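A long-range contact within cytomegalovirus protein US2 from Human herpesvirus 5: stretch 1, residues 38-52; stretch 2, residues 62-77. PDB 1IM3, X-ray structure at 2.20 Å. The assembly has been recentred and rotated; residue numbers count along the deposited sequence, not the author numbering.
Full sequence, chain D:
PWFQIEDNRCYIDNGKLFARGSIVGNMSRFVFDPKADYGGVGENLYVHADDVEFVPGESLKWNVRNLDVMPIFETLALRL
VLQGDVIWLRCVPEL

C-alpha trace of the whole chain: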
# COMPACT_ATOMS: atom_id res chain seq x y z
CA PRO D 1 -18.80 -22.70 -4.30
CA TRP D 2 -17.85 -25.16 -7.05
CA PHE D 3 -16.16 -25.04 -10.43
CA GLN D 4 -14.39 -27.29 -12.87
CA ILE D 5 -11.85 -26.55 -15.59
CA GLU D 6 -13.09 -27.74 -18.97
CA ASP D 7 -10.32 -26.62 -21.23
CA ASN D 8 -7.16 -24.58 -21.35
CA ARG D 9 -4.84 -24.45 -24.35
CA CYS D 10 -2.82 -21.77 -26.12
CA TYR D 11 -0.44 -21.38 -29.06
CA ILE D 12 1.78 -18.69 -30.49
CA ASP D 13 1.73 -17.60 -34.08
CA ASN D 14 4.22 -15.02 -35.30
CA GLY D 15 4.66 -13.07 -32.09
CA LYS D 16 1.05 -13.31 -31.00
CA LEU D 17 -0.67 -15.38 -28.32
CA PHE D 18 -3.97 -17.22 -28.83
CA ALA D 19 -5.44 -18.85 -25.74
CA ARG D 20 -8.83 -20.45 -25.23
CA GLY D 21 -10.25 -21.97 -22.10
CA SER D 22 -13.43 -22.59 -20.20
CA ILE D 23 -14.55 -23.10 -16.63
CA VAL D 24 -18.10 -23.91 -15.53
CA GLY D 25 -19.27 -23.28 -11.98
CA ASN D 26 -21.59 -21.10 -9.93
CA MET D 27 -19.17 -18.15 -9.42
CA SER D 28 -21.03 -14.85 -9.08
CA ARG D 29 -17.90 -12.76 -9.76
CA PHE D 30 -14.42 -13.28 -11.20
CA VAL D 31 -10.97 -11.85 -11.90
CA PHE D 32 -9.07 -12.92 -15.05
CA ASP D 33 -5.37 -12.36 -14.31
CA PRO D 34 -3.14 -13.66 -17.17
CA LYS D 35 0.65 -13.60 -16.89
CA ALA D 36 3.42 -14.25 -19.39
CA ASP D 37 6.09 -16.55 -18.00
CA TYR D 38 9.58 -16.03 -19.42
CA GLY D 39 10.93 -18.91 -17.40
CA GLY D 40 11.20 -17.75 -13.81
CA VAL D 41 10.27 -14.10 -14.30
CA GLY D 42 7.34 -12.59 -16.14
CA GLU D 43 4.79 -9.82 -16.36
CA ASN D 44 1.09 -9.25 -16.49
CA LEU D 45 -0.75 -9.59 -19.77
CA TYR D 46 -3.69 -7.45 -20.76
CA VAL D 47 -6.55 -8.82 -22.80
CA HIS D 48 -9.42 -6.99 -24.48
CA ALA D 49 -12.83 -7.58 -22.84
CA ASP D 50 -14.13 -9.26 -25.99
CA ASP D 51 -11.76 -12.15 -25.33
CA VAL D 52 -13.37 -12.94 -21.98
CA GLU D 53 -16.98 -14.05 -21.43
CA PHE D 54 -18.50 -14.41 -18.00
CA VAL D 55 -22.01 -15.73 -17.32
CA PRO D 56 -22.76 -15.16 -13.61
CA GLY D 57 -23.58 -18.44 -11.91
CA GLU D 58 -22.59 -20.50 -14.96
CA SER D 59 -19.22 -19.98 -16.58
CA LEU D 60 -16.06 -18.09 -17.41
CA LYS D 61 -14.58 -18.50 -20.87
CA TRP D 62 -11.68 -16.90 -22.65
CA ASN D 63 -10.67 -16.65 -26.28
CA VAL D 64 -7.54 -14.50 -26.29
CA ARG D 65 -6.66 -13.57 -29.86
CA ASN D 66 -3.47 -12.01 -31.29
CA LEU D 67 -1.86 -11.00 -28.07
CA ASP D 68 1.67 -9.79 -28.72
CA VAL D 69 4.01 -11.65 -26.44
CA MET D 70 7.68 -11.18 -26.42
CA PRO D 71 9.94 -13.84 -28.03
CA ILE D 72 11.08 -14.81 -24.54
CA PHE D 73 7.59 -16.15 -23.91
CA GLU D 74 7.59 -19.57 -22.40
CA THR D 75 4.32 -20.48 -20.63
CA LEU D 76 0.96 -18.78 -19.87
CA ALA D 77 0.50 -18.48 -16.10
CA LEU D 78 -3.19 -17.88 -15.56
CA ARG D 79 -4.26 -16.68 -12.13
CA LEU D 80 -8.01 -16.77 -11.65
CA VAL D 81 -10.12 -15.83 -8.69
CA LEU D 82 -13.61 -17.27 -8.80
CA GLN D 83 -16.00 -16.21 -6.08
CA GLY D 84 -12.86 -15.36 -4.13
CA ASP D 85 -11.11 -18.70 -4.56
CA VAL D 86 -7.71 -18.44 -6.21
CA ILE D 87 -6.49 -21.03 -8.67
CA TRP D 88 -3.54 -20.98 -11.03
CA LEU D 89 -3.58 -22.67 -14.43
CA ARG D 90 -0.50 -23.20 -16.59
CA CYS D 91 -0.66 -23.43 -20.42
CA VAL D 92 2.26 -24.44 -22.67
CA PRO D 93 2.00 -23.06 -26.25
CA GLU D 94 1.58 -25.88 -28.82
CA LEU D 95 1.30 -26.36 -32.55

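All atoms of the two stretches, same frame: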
# COMPACT_ATOMS: atom_id res chain seq x y z
N TYR D 38 8.37 -15.99 -18.60
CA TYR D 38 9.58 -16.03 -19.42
C TYR D 38 10.58 -17.00 -18.82
O TYR D 38 11.78 -16.91 -19.06
CB TYR D 38 10.20 -14.63 -19.52
CG TYR D 38 9.26 -13.59 -20.06
CD1 TYR D 38 8.44 -13.86 -21.15
CD2 TYR D 38 9.21 -12.32 -19.50
CE1 TYR D 38 7.60 -12.89 -21.68
CE2 TYR D 38 8.37 -11.34 -20.01
CZ TYR D 38 7.57 -11.64 -21.10
OH TYR D 38 6.75 -10.67 -21.62
N GLY D 39 10.07 -17.94 -18.04
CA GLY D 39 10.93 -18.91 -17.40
C GLY D 39 11.51 -18.30 -16.14
O GLY D 39 12.63 -17.79 -16.15
N GLY D 40 10.73 -18.32 -15.06
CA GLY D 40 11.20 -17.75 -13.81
C GLY D 40 10.66 -16.36 -13.51
O GLY D 40 10.16 -16.11 -12.41
N VAL D 41 10.77 -15.46 -14.48
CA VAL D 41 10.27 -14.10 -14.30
C VAL D 41 9.28 -13.80 -15.42
O VAL D 41 9.39 -14.35 -16.52
CB VAL D 41 11.42 -13.05 -14.33
CG1 VAL D 41 12.05 -12.99 -15.72
CG2 VAL D 41 10.87 -11.67 -13.91
N GLY D 42 8.32 -12.92 -15.13
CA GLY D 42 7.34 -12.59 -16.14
C GLY D 42 6.72 -11.22 -15.96
O GLY D 42 7.33 -10.32 -15.39
N GLU D 43 5.51 -11.07 -16.48
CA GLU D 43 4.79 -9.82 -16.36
C GLU D 43 3.34 -10.07 -16.70
O GLU D 43 2.98 -11.05 -17.34
CB GLU D 43 5.37 -8.75 -17.29
CG GLU D 43 5.49 -9.18 -18.73
CD GLU D 43 5.87 -8.03 -19.63
OE1 GLU D 43 6.58 -8.27 -20.62
OE2 GLU D 43 5.45 -6.89 -19.34
N ASN D 44 2.50 -9.15 -16.25
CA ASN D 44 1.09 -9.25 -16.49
C ASN D 44 0.75 -9.02 -17.95
O ASN D 44 1.40 -8.23 -18.63
CB ASN D 44 0.36 -8.24 -15.59
CG ASN D 44 0.33 -8.70 -14.14
OD1 ASN D 44 0.47 -9.88 -13.86
ND2 ASN D 44 0.13 -7.76 -13.23
N LEU D 45 -0.27 -9.73 -18.42
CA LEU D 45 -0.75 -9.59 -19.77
C LEU D 45 -2.09 -8.91 -19.66
O LEU D 45 -2.81 -9.07 -18.67
CB LEU D 45 -0.94 -10.92 -20.44
CG LEU D 45 0.36 -11.67 -20.75
CD1 LEU D 45 0.04 -13.09 -21.24
CD2 LEU D 45 1.16 -10.89 -21.81
N TYR D 46 -2.42 -8.15 -20.69
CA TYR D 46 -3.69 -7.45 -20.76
C TYR D 46 -4.48 -7.85 -21.98
O TYR D 46 -3.98 -7.70 -23.12
CB TYR D 46 -3.45 -5.97 -20.83
CG TYR D 46 -2.66 -5.61 -19.64
CD1 TYR D 46 -3.27 -5.41 -18.40
CD2 TYR D 46 -1.27 -5.53 -19.71
CE1 TYR D 46 -2.53 -5.12 -17.28
CE2 TYR D 46 -0.50 -5.25 -18.59
CZ TYR D 46 -1.14 -5.04 -17.38
OH TYR D 46 -0.34 -4.74 -16.30
N VAL D 47 -5.68 -8.38 -21.74
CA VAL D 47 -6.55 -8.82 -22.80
C VAL D 47 -7.80 -7.96 -22.93
O VAL D 47 -8.34 -7.47 -21.94
CB VAL D 47 -6.98 -10.28 -22.58
CG1 VAL D 47 -5.76 -11.08 -22.23
CG2 VAL D 47 -8.06 -10.37 -21.52
N HIS D 48 -8.24 -7.78 -24.17
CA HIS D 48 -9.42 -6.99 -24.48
C HIS D 48 -10.64 -7.72 -23.89
O HIS D 48 -10.63 -8.96 -23.82
CB HIS D 48 -9.53 -6.84 -26.00
CG HIS D 48 -10.61 -5.89 -26.43
ND1 HIS D 48 -11.94 -6.25 -26.46
CD2 HIS D 48 -10.56 -4.60 -26.81
CE1 HIS D 48 -12.66 -5.21 -26.84
NE2 HIS D 48 -11.85 -4.20 -27.07
N ALA D 49 -11.65 -6.97 -23.46
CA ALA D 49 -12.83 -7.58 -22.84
C ALA D 49 -13.55 -8.57 -23.76
O ALA D 49 -14.19 -9.51 -23.28
CB ALA D 49 -13.81 -6.48 -22.33
N ASP D 50 -13.45 -8.37 -25.06
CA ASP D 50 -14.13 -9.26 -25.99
C ASP D 50 -13.57 -10.68 -25.94
O ASP D 50 -14.22 -11.64 -26.38
CB ASP D 50 -14.03 -8.76 -27.44
CG ASP D 50 -14.84 -7.51 -27.71
OD1 ASP D 50 -15.64 -7.07 -26.84
OD2 ASP D 50 -14.67 -6.99 -28.84
N ASP D 51 -12.36 -10.84 -25.41
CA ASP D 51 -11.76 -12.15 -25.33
C ASP D 51 -12.06 -12.89 -24.04
O ASP D 51 -11.48 -13.96 -23.78
CB ASP D 51 -10.25 -12.07 -25.52
CG ASP D 51 -9.84 -11.63 -26.92
OD1 ASP D 51 -8.63 -11.53 -27.18
OD2 ASP D 51 -10.71 -11.39 -27.78
N VAL D 52 -12.95 -12.33 -23.23
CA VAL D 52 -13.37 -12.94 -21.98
C VAL D 52 -14.90 -12.88 -21.88
O VAL D 52 -15.50 -11.83 -22.10
CB VAL D 52 -12.77 -12.20 -20.78
CG1 VAL D 52 -13.25 -12.84 -19.49
CG2 VAL D 52 -11.23 -12.25 -20.86
N TRP D 62 -12.58 -17.85 -22.03
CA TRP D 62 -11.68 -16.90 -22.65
C TRP D 62 -11.30 -17.37 -24.04
O TRP D 62 -11.28 -18.57 -24.31
CB TRP D 62 -10.45 -16.66 -21.78
CG TRP D 62 -9.63 -17.85 -21.46
CD1 TRP D 62 -8.48 -18.22 -22.08
CD2 TRP D 62 -9.81 -18.78 -20.37
NE1 TRP D 62 -7.92 -19.31 -21.45
CE2 TRP D 62 -8.72 -19.67 -20.40
CE3 TRP D 62 -10.78 -18.93 -19.38
CZ2 TRP D 62 -8.57 -20.70 -19.46
CZ3 TRP D 62 -10.63 -19.95 -18.44
CH2 TRP D 62 -9.53 -20.83 -18.49
N ASN D 63 -11.02 -16.41 -24.90
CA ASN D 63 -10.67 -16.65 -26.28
C ASN D 63 -9.71 -15.53 -26.69
O ASN D 63 -10.01 -14.70 -27.55
CB ASN D 63 -11.92 -16.62 -27.15
CG ASN D 63 -11.63 -16.98 -28.60
OD1 ASN D 63 -10.68 -17.70 -28.88
ND2 ASN D 63 -12.46 -16.49 -29.53
N VAL D 64 -8.57 -15.51 -26.04
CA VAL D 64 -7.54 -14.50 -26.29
C VAL D 64 -7.01 -14.62 -27.71
O VAL D 64 -6.53 -15.68 -28.12
CB VAL D 64 -6.39 -14.67 -25.29
CG1 VAL D 64 -5.29 -13.64 -25.57
CG2 VAL D 64 -6.92 -14.48 -23.87
N ARG D 65 -7.10 -13.54 -28.47
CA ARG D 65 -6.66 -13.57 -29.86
C ARG D 65 -5.65 -12.46 -30.18
O ARG D 65 -5.82 -11.30 -29.78
CB ARG D 65 -7.88 -13.47 -30.79
CG ARG D 65 -8.86 -14.65 -30.68
CD ARG D 65 -10.26 -14.28 -31.15
NE ARG D 65 -10.99 -13.50 -30.16
CZ ARG D 65 -12.25 -13.10 -30.31
NH1 ARG D 65 -12.91 -13.40 -31.43
NH2 ARG D 65 -12.85 -12.39 -29.36
N ASN D 66 -4.56 -12.88 -30.83
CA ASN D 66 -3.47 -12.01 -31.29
C ASN D 66 -2.77 -11.16 -30.26
O ASN D 66 -2.47 -10.00 -30.50
CB ASN D 66 -3.98 -11.09 -32.37
CG ASN D 66 -4.12 -11.80 -33.66
OD1 ASN D 66 -3.13 -12.13 -34.32
ND2 ASN D 66 -5.37 -12.08 -34.05
N LEU D 67 -2.50 -11.74 -29.12
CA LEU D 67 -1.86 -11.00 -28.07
C LEU D 67 -0.35 -11.02 -28.27
O LEU D 67 0.28 -12.08 -28.24
CB LEU D 67 -2.23 -11.61 -26.71
CG LEU D 67 -1.65 -10.83 -25.55
CD1 LEU D 67 -2.08 -9.36 -25.64
CD2 LEU D 67 -2.09 -11.45 -24.27
N ASP D 68 0.23 -9.85 -28.51
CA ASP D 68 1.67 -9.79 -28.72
C ASP D 68 2.40 -10.23 -27.46
O ASP D 68 2.19 -9.69 -26.39
CB ASP D 68 2.15 -8.37 -29.06
CG ASP D 68 1.67 -7.89 -30.42
OD1 ASP D 68 1.39 -8.72 -31.31
OD2 ASP D 68 1.60 -6.65 -30.59
N VAL D 69 3.22 -11.25 -27.58
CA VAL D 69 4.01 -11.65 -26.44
C VAL D 69 5.41 -11.60 -26.94
O VAL D 69 5.69 -11.87 -28.11
CB VAL D 69 3.74 -13.07 -25.94
CG1 VAL D 69 2.36 -13.15 -25.31
CG2 VAL D 69 3.94 -14.06 -27.09
N MET D 70 6.29 -11.24 -26.06
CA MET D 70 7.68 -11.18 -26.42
C MET D 70 8.20 -12.56 -26.83
O MET D 70 7.61 -13.59 -26.48
CB MET D 70 8.48 -10.65 -25.25
CG MET D 70 8.13 -9.23 -24.90
SD MET D 70 9.14 -8.73 -23.53
CE MET D 70 10.48 -7.96 -24.39
N PRO D 71 9.32 -12.59 -27.57
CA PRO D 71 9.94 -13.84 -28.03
C PRO D 71 10.32 -14.73 -26.85
O PRO D 71 10.26 -15.96 -26.93
CB PRO D 71 11.17 -13.34 -28.78
CG PRO D 71 10.72 -12.01 -29.31
CD PRO D 71 10.01 -11.42 -28.13
N ILE D 72 10.69 -14.10 -25.75
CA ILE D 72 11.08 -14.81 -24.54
C ILE D 72 9.92 -15.60 -23.93
O ILE D 72 10.11 -16.34 -22.97
CB ILE D 72 11.53 -13.83 -23.47
CG1 ILE D 72 12.27 -12.66 -24.10
CG2 ILE D 72 12.42 -14.54 -22.47
CD1 ILE D 72 12.48 -11.50 -23.14
N PHE D 73 8.73 -15.45 -24.48
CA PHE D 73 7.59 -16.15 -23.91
C PHE D 73 7.79 -17.64 -23.80
O PHE D 73 8.18 -18.32 -24.74
CB PHE D 73 6.32 -15.90 -24.72
CG PHE D 73 5.05 -16.31 -24.00
CD1 PHE D 73 4.37 -15.41 -23.20
CD2 PHE D 73 4.54 -17.59 -24.15
CE1 PHE D 73 3.19 -15.77 -22.55
CE2 PHE D 73 3.35 -17.97 -23.50
CZ PHE D 73 2.68 -17.05 -22.71
N GLU D 74 7.49 -18.15 -22.63
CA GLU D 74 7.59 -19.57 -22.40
C GLU D 74 6.22 -20.19 -22.18
O GLU D 74 5.71 -20.89 -23.06
CB GLU D 74 8.45 -19.85 -21.19
CG GLU D 74 9.90 -20.07 -21.54
CD GLU D 74 10.70 -20.59 -20.36
OE1 GLU D 74 10.21 -21.52 -19.67
OE2 GLU D 74 11.81 -20.06 -20.12
N THR D 75 5.65 -19.97 -20.98
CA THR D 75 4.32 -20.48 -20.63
C THR D 75 3.33 -19.39 -20.17
O THR D 75 3.73 -18.30 -19.73
CB THR D 75 4.39 -21.57 -19.52
OG1 THR D 75 4.74 -20.98 -18.27
CG2 THR D 75 5.43 -22.61 -19.86
N LEU D 76 2.03 -19.68 -20.31
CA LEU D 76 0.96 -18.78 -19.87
C LEU D 76 0.63 -19.16 -18.43
O LEU D 76 0.22 -20.29 -18.16
CB LEU D 76 -0.31 -18.94 -20.73
CG LEU D 76 -1.55 -18.16 -20.24
CD1 LEU D 76 -1.27 -16.67 -20.32
CD2 LEU D 76 -2.77 -18.49 -21.07
N ALA D 77 0.84 -18.23 -17.50
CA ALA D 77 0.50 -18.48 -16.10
C ALA D 77 -0.81 -17.73 -15.91
O ALA D 77 -0.85 -16.50 -15.96
CB ALA D 77 1.56 -17.92 -15.17
O HOH W 1 5.11 -11.29 -23.48

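The two stretches meet at a polar anchor, an apolar middle and an aromatic end, and each side-chain conformation fits its zone. Asp51 dominates the anchor. Its carbonyl O accepts a hydrogen bond from Asn63 N at 2.7 Å, beside the antiparallel pair Val52–Trp62. With chi1 in the m well, its carboxylate lies along the neighbouring strand: OD1 accepts from Arg65 N (2.8 Å), and OD2 forms a salt bridge with Arg65 NH2 (2.8 Å). Aspartate suits this place because its short chain offers two acceptors, one spent on backbone and one on side chain. Arg65 starts sideways at CB, but its m, t, m course through chi3 brings the guanidinium back, edge-on to Asp51 OD2. Arg65 NE adds a weak hydrogen bond to the same OD2 (3.2 Å).

Branched aliphatic residues fill the middle. Val47 points toward the other stretch, and its CG1 lies 3.9 Å from Val64 CG2 and 4.2 Å from Leu67 CD2. Leu45, in the common m, t rotamer, spreads its two methyls: CD1 reaches Leu76 CD1 (3.9 Å) and Phe73 CE1 (4.3 Å), while CD2 approaches Val69 CG1 (4.3 Å). Leu76, t, p, has CB sideways, yet its end comes nearer to meet that methyl.

At the far end, the CA-to-CB bond of Tyr38 points away overall, but CB still lies 3.7 Å from Ile72 CG2. Its m rotamer lays the ring along the Met70–Phe73 type I turn, with Phe73 CA near the ring edge, 3.7 Å from Tyr38 CD1. A tyrosine supplies both apolar surface and a hydroxyl: Tyr38 OH donates to Glu43 OE1 (2.6 Å) and accepts from a water (2.6 Å from its O), which in turn accepts from Met70 N (2.8 Å from the same O). At Gly39, a CB would clash with Glu74 OE2, and the backbone angles themselves call for glycine.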